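Local coordinates for protein BauA (Acinetobacter baumannii, PDB 6HCP) that takes up iron across the outer membrane as a TonB-dependent receptor for the siderophore ferric preacinetobactin, at residues Val283-Lys288 with Thr313-Asn318; Ala340-Lys345 with Asp377-Arg382; Ala530-Lys535 with Arg559-Glu564; Leu584-Thr589 with Gly598-Ala603. One frame throughout, in Å; residues are numbered along the deposited sequence. Where two conformers were deposited one is given.

Contact 1. Residues Val283-Lys288 with Thr313-Asn318. With EDO (1,2-ethanediol), chain Z; EDO (1,2-ethanediol), chain J.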
# COMPACT_ATOMS: atom_id res chain seq x y z
N VAL A 283 25.56 3.75 -15.75
CA VAL A 283 26.30 4.99 -15.67
C VAL A 283 27.16 4.91 -14.43
O VAL A 283 26.74 4.39 -13.38
CB VAL A 283 25.37 6.22 -15.63
CG1 VAL A 283 24.57 6.28 -14.34
CG2 VAL A 283 26.17 7.52 -15.83
N GLU A 284 28.36 5.48 -14.52
CA GLU A 284 29.24 5.58 -13.36
C GLU A 284 29.96 6.92 -13.41
O GLU A 284 30.50 7.27 -14.47
CB GLU A 284 30.26 4.45 -13.36
CG GLU A 284 31.32 4.59 -12.30
CD GLU A 284 32.49 3.62 -12.48
OE1 GLU A 284 33.31 3.81 -13.43
OE2 GLU A 284 32.54 2.65 -11.72
N THR A 285 29.94 7.65 -12.29
CA THR A 285 30.72 8.88 -12.15
C THR A 285 31.61 8.77 -10.92
O THR A 285 31.14 8.45 -9.83
CB THR A 285 29.83 10.13 -12.10
OG1 THR A 285 28.90 10.08 -13.18
CG2 THR A 285 30.61 11.42 -12.24
N LYS A 286 32.90 9.02 -11.12
CA LYS A 286 33.84 9.16 -10.03
C LYS A 286 34.25 10.63 -9.94
O LYS A 286 34.69 11.19 -10.93
CB LYS A 286 35.07 8.29 -10.27
CG LYS A 286 34.83 6.78 -10.25
CD LYS A 286 36.11 5.98 -10.49
CE LYS A 286 35.85 4.49 -10.59
NZ LYS A 286 37.03 3.76 -11.11
N ASP A 287 34.12 11.21 -8.75
CA ASP A 287 34.48 12.58 -8.49
C ASP A 287 35.44 12.61 -7.31
O ASP A 287 35.22 11.96 -6.29
CB ASP A 287 33.26 13.43 -8.17
CG ASP A 287 32.34 13.64 -9.36
OD1 ASP A 287 32.63 14.56 -10.18
OD2 ASP A 287 31.38 12.86 -9.51
N LYS A 288 36.51 13.39 -7.46
CA LYS A 288 37.46 13.63 -6.38
C LYS A 288 37.74 15.13 -6.32
O LYS A 288 37.93 15.75 -7.37
CB LYS A 288 38.77 12.87 -6.62
CG LYS A 288 38.62 11.37 -6.80
CD LYS A 288 39.94 10.63 -7.02
CE LYS A 288 39.71 9.19 -7.41
NZ LYS A 288 40.98 8.44 -7.53
N THR A 313 36.64 14.53 -12.52
CA THR A 313 35.45 13.75 -12.81
C THR A 313 35.80 12.73 -13.88
O THR A 313 36.39 13.07 -14.89
CB THR A 313 34.32 14.65 -13.32
OG1 THR A 313 33.99 15.56 -12.28
CG2 THR A 313 33.12 13.85 -13.79
N GLU A 314 35.38 11.48 -13.67
CA GLU A 314 35.42 10.46 -14.70
C GLU A 314 34.02 9.89 -14.87
O GLU A 314 33.49 9.32 -13.91
CB GLU A 314 36.41 9.35 -14.32
CG GLU A 314 37.84 9.83 -14.16
CD GLU A 314 38.81 8.75 -13.67
OE1 GLU A 314 38.38 7.60 -13.52
OE2 GLU A 314 40.00 9.05 -13.56
N TYR A 315 33.43 10.13 -16.04
CA TYR A 315 32.07 9.75 -16.37
C TYR A 315 32.10 8.66 -17.43
O TYR A 315 32.76 8.82 -18.45
CB TYR A 315 31.28 10.95 -16.90
CG TYR A 315 29.86 10.65 -17.31
CD1 TYR A 315 28.82 10.66 -16.39
CD2 TYR A 315 29.54 10.46 -18.64
CE1 TYR A 315 27.51 10.43 -16.79
CE2 TYR A 315 28.23 10.23 -19.05
CZ TYR A 315 27.22 10.20 -18.12
OH TYR A 315 25.93 10.00 -18.54
N LYS A 316 31.24 7.66 -17.25
CA LYS A 316 31.06 6.60 -18.22
C LYS A 316 29.59 6.21 -18.31
O LYS A 316 28.92 6.07 -17.30
CB LYS A 316 31.89 5.37 -17.81
CG LYS A 316 33.40 5.57 -17.81
CD LYS A 316 34.12 4.31 -17.31
CE LYS A 316 35.61 4.34 -17.55
NZ LYS A 316 36.21 5.50 -16.87
N TYR A 317 29.10 6.02 -19.54
CA TYR A 317 27.71 5.69 -19.80
C TYR A 317 27.66 4.69 -20.95
O TYR A 317 28.17 4.93 -22.03
CB TYR A 317 26.89 6.94 -20.16
CG TYR A 317 25.45 6.65 -20.48
CD1 TYR A 317 25.07 6.20 -21.73
CD2 TYR A 317 24.44 6.95 -19.58
CE1 TYR A 317 23.74 5.97 -22.05
CE2 TYR A 317 23.12 6.70 -19.87
CZ TYR A 317 22.76 6.19 -21.10
OH TYR A 317 21.44 5.98 -21.43
N ASN A 318 26.94 3.59 -20.71
CA ASN A 318 26.70 2.55 -21.71
C ASN A 318 25.21 2.20 -21.67
O ASN A 318 24.74 1.71 -20.65
CB ASN A 318 27.54 1.32 -21.40
CG ASN A 318 27.49 0.22 -22.44
OD1 ASN A 318 27.17 0.48 -23.60
ND2 ASN A 318 28.05 -0.92 -22.09
C1 EDO Z . 26.15 9.70 -12.83
O1 EDO Z . 26.67 8.45 -12.30
C2 EDO Z . 25.82 10.64 -11.71
O2 EDO Z . 27.03 11.13 -11.11
C1 EDO J . 25.88 13.54 -20.96
O1 EDO J . 25.82 14.40 -22.10
C2 EDO J . 24.68 12.61 -21.01
O2 EDO J . 25.08 11.24 -21.03
O HOH W 1 33.75 6.40 -14.22
O HOH W 2 39.68 5.47 -12.17
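Tyr-315 and Val-283 meet on the face of the sheet that also carries Thr-285, Asp-287, Thr-313 and Tyr-317. From CB of Tyr-315, CG is anti to the backbone N (chi1 178°). The ring then runs past two residues of 283-288. Thr-285 OG1 lies by CD1 at the ring edge, though its place is doubtful because it sits too close to a bound ethanediol. CE1 meets Val-283 CG2 at 3.3 Å, and the same methyl lies near CZ and OH. At the tip, OH accepts a hydrogen bond from another bound ethanediol, whose O2 is 2.9 Å from Tyr-315 OH. Val-283 CB also reaches Tyr-317 CD2 at 4.1 Å. Further along this face, Thr-313 OG1 donates to Asp-287 OD1 at 2.7 Å, nearly along the C-O axis. That oxygen also accepts from Phe-127 N, and Lys-345 NZ bonds Thr-313 OG1. Tyr-315 packs edge-to-face on Tyr-128.

The backbones are antiparallel, at 179°. Glu-284 pairs with Lys-316 and Lys-286 with Glu-314, each through two N-H...O bonds. The side chains of these four are on the other face. Glu-284 and Lys-316 lie side by side, but Glu-284 OE1 and Lys-316 NZ stay 4.8 Å apart. A water bonds Glu-314 OE1 at 2.8 Å and only weakly Lys-286 NZ.

The two faces differ in chemistry. The aromatic and hydroxyl face looks onto Phe-127 and Tyr-128 of the plug domain, consistent with the inside of the barrel wall. The opposite face holds mixed charges that stay apart, one water between Lys-286 and Glu-314, without a direct salt bridge within this pair of segments.

Contact 2. Residues Ala340-Lys345 with Asp377-Arg382. With EDO (1,2-ethanediol), chain L.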
# COMPACT_ATOMS: atom_id res chain seq x y z
N ALA A 340 32.06 8.56 -22.69
CA ALA A 340 32.90 8.72 -21.51
C ALA A 340 33.59 10.07 -21.63
O ALA A 340 33.84 10.54 -22.76
CB ALA A 340 33.91 7.60 -21.36
N PHE A 341 33.78 10.72 -20.49
CA PHE A 341 34.63 11.91 -20.48
C PHE A 341 35.36 11.98 -19.14
O PHE A 341 34.91 11.47 -18.10
CB PHE A 341 33.82 13.16 -20.84
CG PHE A 341 32.75 13.56 -19.86
CD1 PHE A 341 33.06 14.26 -18.70
CD2 PHE A 341 31.43 13.23 -20.10
CE1 PHE A 341 32.06 14.61 -17.79
CE2 PHE A 341 30.43 13.60 -19.21
CZ PHE A 341 30.75 14.29 -18.06
N ASP A 342 36.56 12.56 -19.21
CA ASP A 342 37.39 12.83 -18.06
C ASP A 342 37.66 14.33 -18.03
O ASP A 342 38.02 14.89 -19.07
CB ASP A 342 38.74 12.10 -18.14
CG ASP A 342 38.64 10.58 -18.22
OD1 ASP A 342 37.69 10.02 -17.64
OD2 ASP A 342 39.39 9.98 -19.02
N VAL A 343 37.49 14.96 -16.87
CA VAL A 343 37.72 16.40 -16.78
C VAL A 343 38.51 16.72 -15.50
O VAL A 343 38.25 16.16 -14.41
CB VAL A 343 36.41 17.19 -16.94
CG1 VAL A 343 35.25 16.57 -16.22
CG2 VAL A 343 36.54 18.67 -16.60
N ASP A 344 39.55 17.54 -15.69
CA ASP A 344 40.39 18.05 -14.61
C ASP A 344 40.12 19.55 -14.45
O ASP A 344 40.25 20.31 -15.41
CB ASP A 344 41.87 17.82 -14.92
CG ASP A 344 42.30 16.36 -14.86
OD1 ASP A 344 41.69 15.60 -14.09
OD2 ASP A 344 43.25 16.00 -15.57
N LYS A 345 39.77 19.95 -13.23
CA LYS A 345 39.32 21.29 -12.92
C LYS A 345 40.27 21.91 -11.89
O LYS A 345 40.68 21.24 -10.95
CB LYS A 345 37.90 21.24 -12.35
CG LYS A 345 36.80 20.84 -13.33
CD LYS A 345 35.52 20.30 -12.67
CE LYS A 345 35.54 18.78 -12.63
NZ LYS A 345 34.83 18.23 -11.46
N ASP A 377 38.73 15.33 -21.90
CA ASP A 377 38.73 14.41 -23.02
C ASP A 377 37.36 13.73 -23.10
O ASP A 377 36.88 13.22 -22.10
CB ASP A 377 39.82 13.36 -22.83
CG ASP A 377 41.23 13.92 -22.94
OD1 ASP A 377 41.44 14.75 -23.84
OD2 ASP A 377 42.07 13.56 -22.11
N ASP A 378 36.80 13.69 -24.31
CA ASP A 378 35.58 13.00 -24.61
C ASP A 378 35.87 11.76 -25.46
O ASP A 378 36.65 11.82 -26.40
CB ASP A 378 34.62 13.90 -25.38
CG ASP A 378 33.81 14.83 -24.49
OD1 ASP A 378 34.41 15.68 -23.81
OD2 ASP A 378 32.58 14.74 -24.56
N TYR A 379 35.07 10.71 -25.21
CA TYR A 379 35.09 9.45 -25.93
C TYR A 379 33.65 9.06 -26.21
O TYR A 379 32.76 9.36 -25.41
CB TYR A 379 35.70 8.34 -25.07
CG TYR A 379 37.06 8.61 -24.51
CD1 TYR A 379 37.25 9.49 -23.46
CD2 TYR A 379 38.18 7.98 -25.04
CE1 TYR A 379 38.50 9.77 -22.96
CE2 TYR A 379 39.45 8.28 -24.58
CZ TYR A 379 39.61 9.16 -23.52
OH TYR A 379 40.86 9.42 -23.02
N GLY A 380 33.39 8.41 -27.34
CA GLY A 380 32.05 7.89 -27.53
C GLY A 380 31.82 7.17 -28.84
O GLY A 380 32.58 7.28 -29.79
N TYR A 381 30.70 6.44 -28.87
CA TYR A 381 30.06 5.96 -30.08
C TYR A 381 28.65 6.55 -30.17
O TYR A 381 27.81 6.31 -29.28
CB TYR A 381 29.87 4.43 -30.07
CG TYR A 381 31.12 3.60 -30.20
CD1 TYR A 381 31.83 3.56 -31.39
CD2 TYR A 381 31.43 2.68 -29.21
CE1 TYR A 381 32.90 2.70 -31.54
CE2 TYR A 381 32.50 1.82 -29.35
CZ TYR A 381 33.23 1.82 -30.52
OH TYR A 381 34.25 0.93 -30.62
N ARG A 382 28.36 7.17 -31.31
CA ARG A 382 27.01 7.46 -31.70
C ARG A 382 26.37 6.18 -32.25
O ARG A 382 25.17 5.99 -32.15
CB ARG A 382 26.99 8.59 -32.74
CG ARG A 382 25.68 9.36 -32.77
CD ARG A 382 25.61 10.41 -33.88
NE ARG A 382 25.86 9.86 -35.21
CZ ARG A 382 24.96 9.23 -35.96
NH1 ARG A 382 23.71 9.13 -35.56
NH2 ARG A 382 25.33 8.67 -37.10
C1 EDO L . 41.95 14.10 -18.83
O1 EDO L . 42.54 14.27 -17.54
C2 EDO L . 41.39 15.45 -19.26
O2 EDO L . 42.35 16.49 -19.05
O HOH W 3 41.15 10.83 -20.92
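Ala-340 O is the acceptor that residues 377-382 crowd round. Tyr-379 N donates to it at 2.7 Å, the shortest of the four backbone bonds here. Asp-378 CA adds a CH...O contact to the same oxygen, and Tyr-379 CD1 brings the ring edge to within 3.6 Å of Ala-340 O. The return bond, Ala-340 N to Tyr-379 O, is straight at hydrogen (170°), but its donor stands well above the carbonyl plane. Asp-342 and Asp-377 form the next hydrogen-bonded pair, with both bonds at 3.0 Å between N and O. Phe-341 and Asp-378 form the non-hydrogen-bonded pair between them. Here Phe-341 CA lies 3.1 Å from Asp-377 O.

Ala-340, Asp-342, Asp-377 and Tyr-379 share one face. One water joins three of them. It donates to Asp-342 OD2 at 2.7 Å and to Asp-377 OD2 at 3.1 Å, and it also bonds Tyr-379 OH, lying in the plane of that ring. The two carboxylate oxygens are 5.4 Å apart, so the water probably eases their like charges. The other carboxylate oxygen, Asp-377 OD1, bonds His-415 ND1. The carboxylate of Asp-342 and the Tyr-379 ring cross obliquely, with their planes 57° apart.

On the other face Phe-341 CG sits between the backbone N and the carbonyl carbon (chi1 66°), and the ring leads away from 377-382. It meets the rings of Tyr-315 and Phe-127. The hairpin of strands 331-358 and 361-381 lies between strand 302-318 on one flank and strand 412-431 on the other, in the wall of the barrel.

Contact 3. Residues Ala530-Lys535 with Arg559-Glu564. With C8E ((hydroxyethyloxy)tri(ethyloxy)octane), chain B; EDO (1,2-ethanediol), chain S.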
# COMPACT_ATOMS: atom_id res chain seq x y z
N ALA A 530 8.39 38.64 -5.84
CA ALA A 530 7.99 38.72 -7.21
C ALA A 530 9.23 39.04 -8.05
O ALA A 530 10.08 39.83 -7.64
CB ALA A 530 6.92 39.76 -7.37
N PHE A 531 9.33 38.42 -9.22
CA PHE A 531 10.50 38.58 -10.03
C PHE A 531 10.12 38.56 -11.50
O PHE A 531 9.12 37.99 -11.90
CB PHE A 531 11.54 37.50 -9.71
CG PHE A 531 11.08 36.10 -10.04
CD1 PHE A 531 11.17 35.59 -11.33
CD2 PHE A 531 10.57 35.27 -9.05
CE1 PHE A 531 10.76 34.30 -11.61
CE2 PHE A 531 10.15 33.98 -9.34
CZ PHE A 531 10.27 33.49 -10.62
N GLU A 532 10.98 39.18 -12.30
CA GLU A 532 10.97 39.03 -13.73
C GLU A 532 12.42 38.78 -14.17
O GLU A 532 13.32 39.54 -13.79
CB GLU A 532 10.40 40.26 -14.44
CG GLU A 532 10.53 40.18 -15.94
CD GLU A 532 9.91 41.35 -16.70
OE1 GLU A 532 8.67 41.46 -16.69
OE2 GLU A 532 10.66 42.16 -17.22
N ILE A 533 12.63 37.67 -14.89
CA ILE A 533 13.96 37.31 -15.32
C ILE A 533 13.89 37.07 -16.83
O ILE A 533 13.20 36.13 -17.25
CB ILE A 533 14.47 36.05 -14.62
CG1 ILE A 533 14.53 36.20 -13.10
CG2 ILE A 533 15.82 35.63 -15.19
CD1 ILE A 533 14.61 34.87 -12.36
N THR A 534 14.74 37.77 -17.59
CA THR A 534 14.86 37.53 -19.02
C THR A 534 16.17 36.82 -19.31
O THR A 534 17.22 37.23 -18.84
CB THR A 534 14.74 38.83 -19.84
OG1 THR A 534 15.76 39.73 -19.39
CG2 THR A 534 13.38 39.46 -19.69
N LYS A 535 16.10 35.80 -20.18
CA LYS A 535 17.28 35.04 -20.55
C LYS A 535 17.38 35.01 -22.07
O LYS A 535 16.47 34.54 -22.76
CB LYS A 535 17.22 33.60 -20.02
CG LYS A 535 18.44 32.75 -20.36
CD LYS A 535 18.40 31.32 -19.77
CE LYS A 535 19.75 30.67 -19.62
NZ LYS A 535 20.40 30.39 -20.93
N ARG A 559 11.24 34.87 -20.95
CA ARG A 559 10.93 35.75 -19.84
C ARG A 559 10.10 34.99 -18.81
O ARG A 559 8.99 34.58 -19.09
CB ARG A 559 10.11 36.96 -20.31
CG ARG A 559 9.85 37.98 -19.22
CD ARG A 559 8.99 39.15 -19.71
NE ARG A 559 7.66 38.72 -20.12
CZ ARG A 559 6.95 39.28 -21.11
NH1 ARG A 559 5.79 38.77 -21.47
NH2 ARG A 559 7.40 40.36 -21.72
N ASN A 560 10.68 34.84 -17.62
CA ASN A 560 10.01 34.19 -16.50
C ASN A 560 9.58 35.25 -15.48
O ASN A 560 10.42 35.93 -14.89
CB ASN A 560 10.92 33.16 -15.81
CG ASN A 560 11.14 31.89 -16.60
OD1 ASN A 560 10.89 31.85 -17.81
ND2 ASN A 560 11.73 30.89 -15.94
N ARG A 561 8.27 35.36 -15.29
CA ARG A 561 7.70 36.18 -14.28
C ARG A 561 7.11 35.26 -13.21
O ARG A 561 6.43 34.29 -13.54
CB ARG A 561 6.59 37.08 -14.84
CG ARG A 561 7.08 38.19 -15.75
CD ARG A 561 5.92 38.87 -16.49
NE ARG A 561 6.40 40.07 -17.15
CZ ARG A 561 5.75 40.75 -18.11
NH1 ARG A 561 4.55 40.36 -18.52
NH2 ARG A 561 6.29 41.83 -18.63
N GLY A 562 7.33 35.60 -11.95
CA GLY A 562 6.88 34.73 -10.90
C GLY A 562 6.52 35.47 -9.63
O GLY A 562 7.02 36.57 -9.35
N ILE A 563 5.70 34.80 -8.82
CA ILE A 563 5.38 35.20 -7.47
C ILE A 563 5.54 33.97 -6.57
O ILE A 563 5.10 32.88 -6.92
CB ILE A 563 3.94 35.75 -7.41
CG1 ILE A 563 3.77 37.02 -8.26
CG2 ILE A 563 3.52 35.98 -5.97
CD1 ILE A 563 2.32 37.34 -8.53
N GLU A 564 6.19 34.17 -5.42
CA GLU A 564 6.57 33.11 -4.48
C GLU A 564 6.09 33.50 -3.07
O GLU A 564 6.44 34.58 -2.60
CB GLU A 564 8.09 32.94 -4.45
CG GLU A 564 8.78 32.90 -5.81
CD GLU A 564 10.27 33.25 -5.78
OE1 GLU A 564 11.10 32.42 -6.19
OE2 GLU A 564 10.59 34.36 -5.34
C1 C8E B . 2.68 36.88 -12.34
C2 C8E B . 4.07 37.39 -11.99
C3 C8E B . 4.09 38.85 -11.55
C4 C8E B . 5.47 39.49 -11.68
C5 C8E B . 5.39 40.76 -12.51
C6 C8E B . 6.76 41.43 -12.61
C7 C8E B . 7.48 41.48 -11.26
C8 C8E B . 8.65 42.45 -11.30
O9 C8E B . 9.09 42.70 -9.97
C10 C8E B . 10.28 43.50 -9.94
C11 C8E B . 9.96 44.97 -9.60
O12 C8E B . 11.16 45.74 -9.45
C13 C8E B . 11.02 46.93 -8.66
C14 C8E B . 12.38 47.37 -8.16
O15 C8E B . 13.44 46.67 -8.83
C16 C8E B . 14.28 47.54 -9.60
C17 C8E B . 15.75 47.39 -9.22
O18 C8E B . 16.00 47.85 -7.88
C19 C8E B . 16.46 49.20 -7.83
C20 C8E B . 17.01 49.50 -6.45
O21 C8E B . 17.31 48.23 -5.87
C1 EDO S . 15.21 42.62 -15.81
O1 EDO S . 15.27 43.96 -16.31
C2 EDO S . 13.80 42.15 -15.98
O2 EDO S . 13.48 42.26 -17.37
O HOH W 4 9.61 42.49 -20.41
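Phe-531 lays its ring flat over Gly-562 of the facing strand. The Gly-562 CA is 3.8 Å from the ring centroid and 21° off its normal, a CH-pi contact. CG sits between the backbone N and the carbonyl carbon (chi1 64°), and from there the ring lies over the neighbouring strand. This is the aromatic rescue of glycine known from antiparallel sheets. In one of its two conformers, Glu-564 crosses the ring edge at about a right angle, with its CD 3.6 Å from Phe-531 CE2. Its carboxylate forms a salt bridge with Arg-107 and a hydrogen bond with Ser-529.

On the opposite face Glu-532 and Arg-561 lie side by side, pointing the same way, with carboxylate and guanidinium planes 28° apart. Arg-561 grips one oxygen side-on. NE reaches Glu-532 OE1 at 2.7 Å on the anti side, and NH2 reaches the same OE1 at 3.1 Å on the syn side. Arg-559 covers a face of this guanidinium, its NE 3.4 Å above the Arg-561 plane. The two like charges probably tolerate this because Glu-532 is close by. A bound ethanediol donates to Glu-532 OE2.

The octyl tail of a bound detergent passes the same face, with its C2 3.8 Å from Arg-561 CB. Phe-531, Ile-533, Asn-560 and Glu-564 face Arg-107 and Tyr-109 of the plug domain instead. The strands are antiparallel, and Phe-531 with Gly-562 and Ile-533 with Asn-560 each share two N-H...O bonds. Strands 524-541 and 549-569 are neighbours in the barrel wall, flanked by strands 508-520 and 575-590.

Contact 4. Residues Leu584-Thr589 with Gly598-Ala603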
# COMPACT_ATOMS: atom_id res chain seq x y z
N LEU A 584 4.26 30.80 -11.78
CA LEU A 584 5.31 31.11 -12.73
C LEU A 584 4.69 31.25 -14.12
O LEU A 584 3.89 30.41 -14.54
CB LEU A 584 6.32 29.96 -12.70
CG LEU A 584 7.42 30.00 -13.74
CD1 LEU A 584 8.42 31.08 -13.39
CD2 LEU A 584 8.11 28.65 -13.84
N ASP A 585 5.13 32.30 -14.83
CA ASP A 585 4.76 32.51 -16.21
C ASP A 585 6.04 32.51 -17.05
O ASP A 585 6.70 33.54 -17.17
CB ASP A 585 3.99 33.83 -16.36
CG ASP A 585 3.63 34.16 -17.79
OD1 ASP A 585 3.37 33.20 -18.53
OD2 ASP A 585 3.85 35.34 -18.19
N PRO A 586 6.46 31.33 -17.56
CA PRO A 586 7.71 31.20 -18.31
C PRO A 586 7.41 31.28 -19.81
O PRO A 586 6.83 30.35 -20.37
CB PRO A 586 8.20 29.81 -17.88
CG PRO A 586 6.93 29.02 -17.63
CD PRO A 586 5.81 30.02 -17.37
N GLU A 587 7.60 32.48 -20.38
CA GLU A 587 7.12 32.76 -21.73
C GLU A 587 8.29 32.84 -22.71
O GLU A 587 9.29 33.50 -22.45
CB GLU A 587 6.30 34.05 -21.77
CG GLU A 587 5.83 34.39 -23.18
CD GLU A 587 4.89 35.58 -23.31
OE1 GLU A 587 4.29 35.93 -22.33
OE2 GLU A 587 4.79 36.16 -24.39
N LEU A 588 8.13 32.20 -23.87
CA LEU A 588 9.07 32.31 -24.96
C LEU A 588 8.70 33.57 -25.76
O LEU A 588 7.74 33.55 -26.51
CB LEU A 588 9.00 31.07 -25.85
CG LEU A 588 9.22 29.74 -25.13
CD1 LEU A 588 9.17 28.60 -26.13
CD2 LEU A 588 10.56 29.75 -24.41
N THR A 589 9.33 34.70 -25.42
CA THR A 589 8.89 36.00 -25.95
C THR A 589 9.44 36.22 -27.36
O THR A 589 8.76 36.82 -28.19
CB THR A 589 9.28 37.16 -25.03
OG1 THR A 589 10.68 37.05 -24.79
CG2 THR A 589 8.48 37.14 -23.75
N GLY A 598 5.25 33.82 -27.67
CA GLY A 598 4.11 33.84 -26.79
C GLY A 598 3.76 32.47 -26.24
O GLY A 598 2.90 32.36 -25.38
N HIS A 599 4.52 31.43 -26.63
CA HIS A 599 4.27 30.08 -26.09
C HIS A 599 4.87 29.97 -24.68
O HIS A 599 5.66 30.81 -24.23
CB HIS A 599 4.85 29.02 -27.03
CG HIS A 599 4.10 28.87 -28.31
ND1 HIS A 599 4.42 27.90 -29.23
CD2 HIS A 599 3.07 29.57 -28.83
CE1 HIS A 599 3.61 28.00 -30.28
NE2 HIS A 599 2.79 29.04 -30.06
N THR A 600 4.47 28.92 -23.97
CA THR A 600 4.98 28.62 -22.64
C THR A 600 6.22 27.74 -22.79
O THR A 600 6.26 26.85 -23.62
CB THR A 600 3.91 27.94 -21.78
OG1 THR A 600 2.82 28.84 -21.66
CG2 THR A 600 4.39 27.52 -20.42
N ALA A 601 7.25 28.02 -22.00
CA ALA A 601 8.47 27.23 -22.00
C ALA A 601 8.16 25.78 -21.61
O ALA A 601 7.20 25.53 -20.86
CB ALA A 601 9.49 27.82 -21.06
N VAL A 602 9.00 24.86 -22.09
CA VAL A 602 8.81 23.44 -21.82
C VAL A 602 9.19 23.12 -20.37
O VAL A 602 9.88 23.88 -19.69
CB VAL A 602 9.62 22.56 -22.80
CG1 VAL A 602 9.18 22.76 -24.25
CG2 VAL A 602 11.11 22.79 -22.64
N ALA A 603 8.67 21.98 -19.90
CA ALA A 603 9.20 21.18 -18.79
C ALA A 603 8.65 21.64 -17.44
O ALA A 603 8.46 20.81 -16.55
CB ALA A 603 10.71 21.15 -18.80
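Pro-586 and Leu-588 bind residues 598-601 through three backbone hydrogen bonds. Ala-601 N donates to Pro-586 O at 2.9 Å, with the donor well above the carbonyl plane. Leu-588 N donates to His-599 O at 2.9 Å, and this bond is straight, 171° at hydrogen. Gly-598 N reaches Leu-588 O at 2.8 Å. Proline has no N-H to offer in return, so Pro-586 can only accept.

CH...O contacts fill in between. Thr-600 CA meets Pro-586 O, and Glu-587 CA meets His-599 O.

Two apolar contacts meet on one methyl. Ala-601 CB lies 4.0 Å from Pro-586 CB and 4.0 Å from Leu-588 CD2. Separately, Thr-600 CG2 lies 4.1 Å from Pro-586 CG.

Glu-587 is extended past CG, and its OE2 comes 3.4 Å from Gly-598 CA. Other polar atoms have partners outside the pair. Glu-587 OE1 makes a long, weak ion pair with Arg-559, while His-599 ND1 bonds Ala-640 O.

Gly-598 has a positive phi (83°), and at its backbone angles a CB would press on the carbonyl O of the residue before it. Backbone bonds and small apolar groups close the turn end of the hairpin of strands 575-590 and 599-618, where the second strand is weakly bonded, with no salt bridge between the two segments.

All four contacts pair antiparallel neighbours in the barrel wall. Contacts 1 and 2 are adjoining parts of it, joined where strands 302-318 and 331-358 meet. Contacts 3 and 4 adjoin likewise through strands 549-569 and 575-590, and the centres of contacts 1 and 3 are about 35 Å apart, on opposite sides of the chain's centre. Contact 1 is the most buried; the other three are partly buried. The chemistry varies with place. Contact 1 sets an aromatic face toward the plug domain and separated charges opposite, contact 2 has acidic groups sharing a water, and contact 3 a direct salt bridge beside detergent. Contact 4, at a hairpin's end, relies on backbone and small apolar groups.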